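Local atomic coordinates of alpha-fucosidase GH29 (Fusarium graminearum, PDB entry 4PSR), a protein that hydrolyses alpha-linked L-fucose, probably from the N-glycans of glycoproteins, as a retaining glycoside hydrolase of family GH29. Residues E266-H274 with T281-R289. Residues are numbered along the deposited sequence; the frame is centred on the assembly and turned at random.
With NA (sodium ion), chain J; FUL (beta-L-fucopyranose), chain M; TRS (2-amino-2-hydroxymethyl-propane-1,3-diol), chain H.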
loop_
_atom_site.group_PDB
_atom_site.type_symbol
_atom_site.label_atom_id
_atom_site.label_comp_id
_atom_site.label_asym_id
_atom_site.label_seq_id
_atom_site.Cartn_x
_atom_site.Cartn_y
_atom_site.Cartn_z
ATOM N N GLU A 266 -4.927 -6.796 16.944
ATOM C CA GLU A 266 -3.683 -6.946 16.205
ATOM C C GLU A 266 -3.497 -5.703 15.357
ATOM O O GLU A 266 -4.213 -5.500 14.382
ATOM C CB GLU A 266 -3.727 -8.174 15.310
ATOM C CG GLU A 266 -3.854 -9.481 16.055
ATOM C CD GLU A 266 -4.164 -10.590 15.104
ATOM O OE1 GLU A 266 -3.306 -11.469 14.882
ATOM O OE2 GLU A 266 -5.273 -10.557 14.528
ATOM N N VAL A 267 -2.550 -4.862 15.747
ATOM C CA VAL A 267 -2.357 -3.565 15.107
ATOM C C VAL A 267 -1.200 -3.617 14.143
ATOM O O VAL A 267 -0.336 -4.505 14.202
ATOM C CB VAL A 267 -2.176 -2.406 16.126
ATOM C CG1 VAL A 267 -3.393 -2.347 17.033
ATOM C CG2 VAL A 267 -0.853 -2.532 16.938
ATOM N N VAL A 268 -1.185 -2.655 13.233
ATOM C CA VAL A 268 -0.172 -2.569 12.182
ATOM C C VAL A 268 0.395 -1.174 12.122
ATOM O O VAL A 268 -0.336 -0.189 12.246
ATOM C CB VAL A 268 -0.798 -2.880 10.813
ATOM C CG1 VAL A 268 0.189 -2.716 9.661
ATOM C CG2 VAL A 268 -1.383 -4.280 10.817
ATOM N N THR A 269 1.715 -1.045 11.926
ATOM C CA THR A 269 2.255 0.242 11.529
ATOM C C THR A 269 3.077 0.106 10.247
ATOM O O THR A 269 3.742 -0.918 10.025
ATOM C CB THR A 269 3.062 0.917 12.675
ATOM O OG1 THR A 269 3.289 2.295 12.379
ATOM C CG2 THR A 269 4.395 0.211 12.932
ATOM N N THR A 270 2.930 1.082 9.362
ATOM C CA THR A 270 3.622 1.089 8.075
ATOM C C THR A 270 4.634 2.245 8.029
ATOM O O THR A 270 4.528 3.230 8.787
ATOM C CB THR A 270 2.653 1.210 6.846
ATOM O OG1 THR A 270 2.131 2.541 6.777
ATOM C CG2 THR A 270 1.498 0.220 6.906
ATOM N N TYR A 271 5.627 2.113 7.171
ATOM C CA TYR A 271 6.626 3.168 7.004
ATOM C C TYR A 271 7.127 3.066 5.563
ATOM O O TYR A 271 6.982 2.001 4.939
ATOM C CB TYR A 271 7.765 3.080 8.045
ATOM C CG TYR A 271 8.669 1.906 7.800
ATOM C CD1 TYR A 271 8.201 0.596 7.855
ATOM C CD2 TYR A 271 10.007 2.124 7.471
ATOM C CE1 TYR A 271 9.018 -0.458 7.571
ATOM C CE2 TYR A 271 10.840 1.070 7.185
ATOM C CZ TYR A 271 10.352 -0.216 7.238
ATOM O OH TYR A 271 11.192 -1.270 6.915
ATOM N N LYS A 272 7.688 4.147 5.029
ATOM C CA LYS A 272 8.106 4.133 3.615
ATOM C C LYS A 272 9.262 3.148 3.400
ATOM O O LYS A 272 10.189 3.093 4.188
ATOM C CB LYS A 272 8.441 5.528 3.102
ATOM C CG LYS A 272 7.248 6.456 3.070
ATOM C CD LYS A 272 6.182 5.980 2.058
ATOM C CE LYS A 272 5.015 6.942 1.923
ATOM N NZ LYS A 272 5.425 8.176 1.218
ATOM N N HIS A 273 9.172 2.380 2.317
ATOM C CA HIS A 273 10.093 1.283 2.011
ATOM C C HIS A 273 11.561 1.672 2.087
ATOM O O HIS A 273 12.370 0.928 2.617
ATOM C CB HIS A 273 9.757 0.702 0.621
ATOM C CG HIS A 273 10.781 -0.262 0.092
ATOM N ND1 HIS A 273 11.497 -0.030 -1.063
ATOM C CD2 HIS A 273 11.191 -1.464 0.557
ATOM C CE1 HIS A 273 12.312 -1.049 -1.285
ATOM N NE2 HIS A 273 12.150 -1.931 -0.318
ATOM N N HIS A 274 11.881 2.835 1.563
ATOM C CA HIS A 274 13.278 3.294 1.453
ATOM C C HIS A 274 13.812 3.860 2.774
ATOM O O HIS A 274 15.012 4.047 2.943
ATOM C CB HIS A 274 13.371 4.342 0.363
ATOM C CG HIS A 274 12.639 5.611 0.669
ATOM N ND1 HIS A 274 13.245 6.684 1.291
ATOM C CD2 HIS A 274 11.355 5.982 0.444
ATOM C CE1 HIS A 274 12.369 7.666 1.424
ATOM N NE2 HIS A 274 11.219 7.268 0.914
ATOM N N THR A 281 10.877 -6.341 10.519
ATOM C CA THR A 281 10.464 -7.360 11.472
ATOM C C THR A 281 9.111 -7.065 12.124
ATOM O O THR A 281 8.355 -7.996 12.425
ATOM C CB THR A 281 11.486 -7.426 12.597
ATOM O OG1 THR A 281 11.692 -6.093 13.038
ATOM C CG2 THR A 281 12.789 -7.992 12.091
ATOM N N SER A 282 8.792 -5.775 12.308
ATOM C CA SER A 282 7.624 -5.418 13.101
ATOM C C SER A 282 6.717 -4.386 12.441
ATOM O O SER A 282 5.586 -4.190 12.896
ATOM C CB SER A 282 8.058 -4.944 14.501
ATOM O OG SER A 282 8.848 -3.819 14.411
ATOM N N ALA A 283 7.208 -3.729 11.402
ATOM C CA ALA A 283 6.453 -2.720 10.646
ATOM C C ALA A 283 6.381 -3.157 9.196
ATOM O O ALA A 283 7.251 -3.893 8.717
ATOM C CB ALA A 283 7.119 -1.355 10.762
ATOM N N VAL A 284 5.338 -2.734 8.495
ATOM C CA VAL A 284 5.101 -3.108 7.110
ATOM C C VAL A 284 5.685 -2.070 6.169
ATOM O O VAL A 284 5.409 -0.874 6.305
ATOM C CB VAL A 284 3.574 -3.289 6.858
ATOM C CG1 VAL A 284 3.306 -3.616 5.396
ATOM C CG2 VAL A 284 3.043 -4.380 7.756
ATOM N N ASP A 285 6.496 -2.512 5.213
ATOM C CA ASP A 285 7.082 -1.621 4.208
ATOM C C ASP A 285 6.013 -1.103 3.263
ATOM O O ASP A 285 5.205 -1.890 2.729
ATOM C CB ASP A 285 8.124 -2.363 3.331
ATOM C CG ASP A 285 9.415 -2.704 4.044
ATOM O OD1 ASP A 285 9.479 -2.694 5.283
ATOM O OD2 ASP A 285 10.352 -3.069 3.294
ATOM N N ASP A 286 6.012 0.209 3.027
ATOM C CA ASP A 286 5.055 0.868 2.137
ATOM C C ASP A 286 5.820 1.374 0.923
ATOM O O ASP A 286 6.616 2.324 0.992
ATOM C CB ASP A 286 4.376 2.006 2.899
ATOM C CG ASP A 286 3.333 2.702 2.103
ATOM O OD1 ASP A 286 3.218 3.955 2.252
ATOM O OD2 ASP A 286 2.596 2.035 1.353
ATOM N N TRP A 287 5.653 0.688 -0.191
ATOM C CA TRP A 287 6.384 1.003 -1.404
ATOM C C TRP A 287 5.876 2.227 -2.096
ATOM O O TRP A 287 4.686 2.563 -2.004
ATOM C CB TRP A 287 6.273 -0.172 -2.371
ATOM C CG TRP A 287 7.211 -1.281 -2.038
ATOM C CD1 TRP A 287 7.168 -2.082 -0.948
ATOM C CD2 TRP A 287 8.349 -1.696 -2.794
ATOM N NE1 TRP A 287 8.203 -2.982 -0.971
ATOM C CE2 TRP A 287 8.948 -2.757 -2.097
ATOM C CE3 TRP A 287 8.922 -1.270 -3.998
ATOM C CZ2 TRP A 287 10.094 -3.413 -2.565
ATOM C CZ3 TRP A 287 10.073 -1.909 -4.446
ATOM C CH2 TRP A 287 10.632 -2.972 -3.744
ATOM N N GLU A 288 6.779 2.858 -2.851
ATOM C CA GLU A 288 6.446 4.010 -3.681
ATOM C C GLU A 288 5.334 3.668 -4.663
ATOM O O GLU A 288 5.160 2.524 -5.040
ATOM C CB GLU A 288 7.694 4.464 -4.455
ATOM C CG GLU A 288 8.222 3.449 -5.449
ATOM C CD GLU A 288 9.690 3.673 -5.789
ATOM O OE1 GLU A 288 10.116 4.846 -5.864
ATOM O OE2 GLU A 288 10.417 2.670 -5.965
ATOM N N ARG A 289 4.622 4.691 -5.124
ATOM C CA ARG A 289 3.487 4.491 -6.024
ATOM C C ARG A 289 3.826 3.611 -7.237
ATOM O O ARG A 289 4.861 3.772 -7.884
ATOM C CB ARG A 289 2.956 5.850 -6.459
ATOM C CG ARG A 289 1.583 5.811 -7.072
ATOM C CD ARG A 289 1.174 7.213 -7.377
ATOM N NE ARG A 289 -0.114 7.253 -8.039
ATOM C CZ ARG A 289 -0.723 8.386 -8.356
ATOM N NH1 ARG A 289 -0.134 9.537 -8.051
ATOM N NH2 ARG A 289 -1.907 8.353 -8.952
HETATM NA NA NA J . 7.933 -9.607 14.002
HETATM C C1 FUL M . 4.799 11.456 0.282
HETATM C C2 FUL M . 4.325 12.815 0.755
HETATM O O2 FUL M . 5.367 13.802 0.711
HETATM C C3 FUL M . 3.191 13.198 -0.158
HETATM O O3 FUL M . 2.750 14.495 0.179
HETATM C C4 FUL M . 2.099 12.175 0.023
HETATM O O4 FUL M . 1.602 12.246 1.356
HETATM C C5 FUL M . 2.653 10.789 -0.280
HETATM C C6 FUL M . 1.644 9.685 -0.046
HETATM O O5 FUL M . 3.807 10.481 0.499
HETATM O O1 FUL M . 5.918 11.085 1.047
HETATM C C TRS H . 14.129 -1.220 4.500
HETATM C C1 TRS H . 14.854 -1.708 5.747
HETATM C C2 TRS H . 13.559 -2.397 3.714
HETATM C C3 TRS H . 15.102 -0.378 3.661
HETATM N N TRS H . 13.035 -0.343 4.955
HETATM O O1 TRS H . 15.116 -0.569 6.542
HETATM O O2 TRS H . 12.675 -3.186 4.512
HETATM O O3 TRS H . 16.106 -1.177 3.070
HETATM O O HOH W 1 2.902 -3.730 12.125
HETATM O O HOH W 2 3.711 4.142 5.211
HETATM O O HOH W 3 6.594 -10.142 11.972
HETATM O O HOH W 4 7.050 -11.490 15.177
HETATM O O HOH W 5 9.876 -10.924 13.302
#
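In the closed parallel TIM barrel of this GH29 fucosidase, neighbouring strands 268-272 and 284-287 are joined by alternating backbone hydrogen bonds, and their C-terminal ends run toward the fucose site. Val-284 N gives a nearly straight bond to Thr-269 O (2.9 Å), Val-284 O accepts from Tyr-271 N, and Asp-286 N binds Tyr-271 O. The ladder closes with His-273 N on Asp-286 O, where the donor stands well above the carbonyl plane. Near its start, a water bridges Thr-269 N and Ser-282 O.

One face of the sheet carries Thr-270 and Val-284, and beside them Val-268 CG1 meets Val-284 CG2 at 3.8 Å; Tyr-24 of helix 22-27 packs against all three residues. A second water links Thr-270 OG1 to Asp-286 OD1, while Asp-286 OD2 is held by Gln-301 of the next strand.

On the other face, the Tyr-271 ring rests its CD1 on the methyl of Ala-283. Its phenol and the Asp-285 carboxylate run alongside each other with their planes 89° apart, and a weak hydrogen bond joins Tyr-271 OH to Asp-285 OD1 (2.8 Å). The amine N of a Tris molecule, probably from the crystallisation liquor, donates hydrogen bonds to Tyr-271 OH and His-273 O, and its O2 donates one to Asp-285 OD2.

At the end of the ladder, in the conformer described, one of two modelled, the His-273 ring stacks face to face on the six-membered ring of Trp-287, centroids 3.8 Å apart. With CG anti to the backbone N (chi1 170°), this conformer lays its ring over the indole and turns its CD2 edge to Asp-285 OD2 at 3.3 Å. The Lys-272 chain, bent at chi2 and chi4, runs alongside the Asp-286 side chain, CE 3.5 Å from Asp-286 OD1, to a salt bridge with Asp-226, and its NZ donates to the ring oxygen O5 of the bound fucose at 2.9 Å.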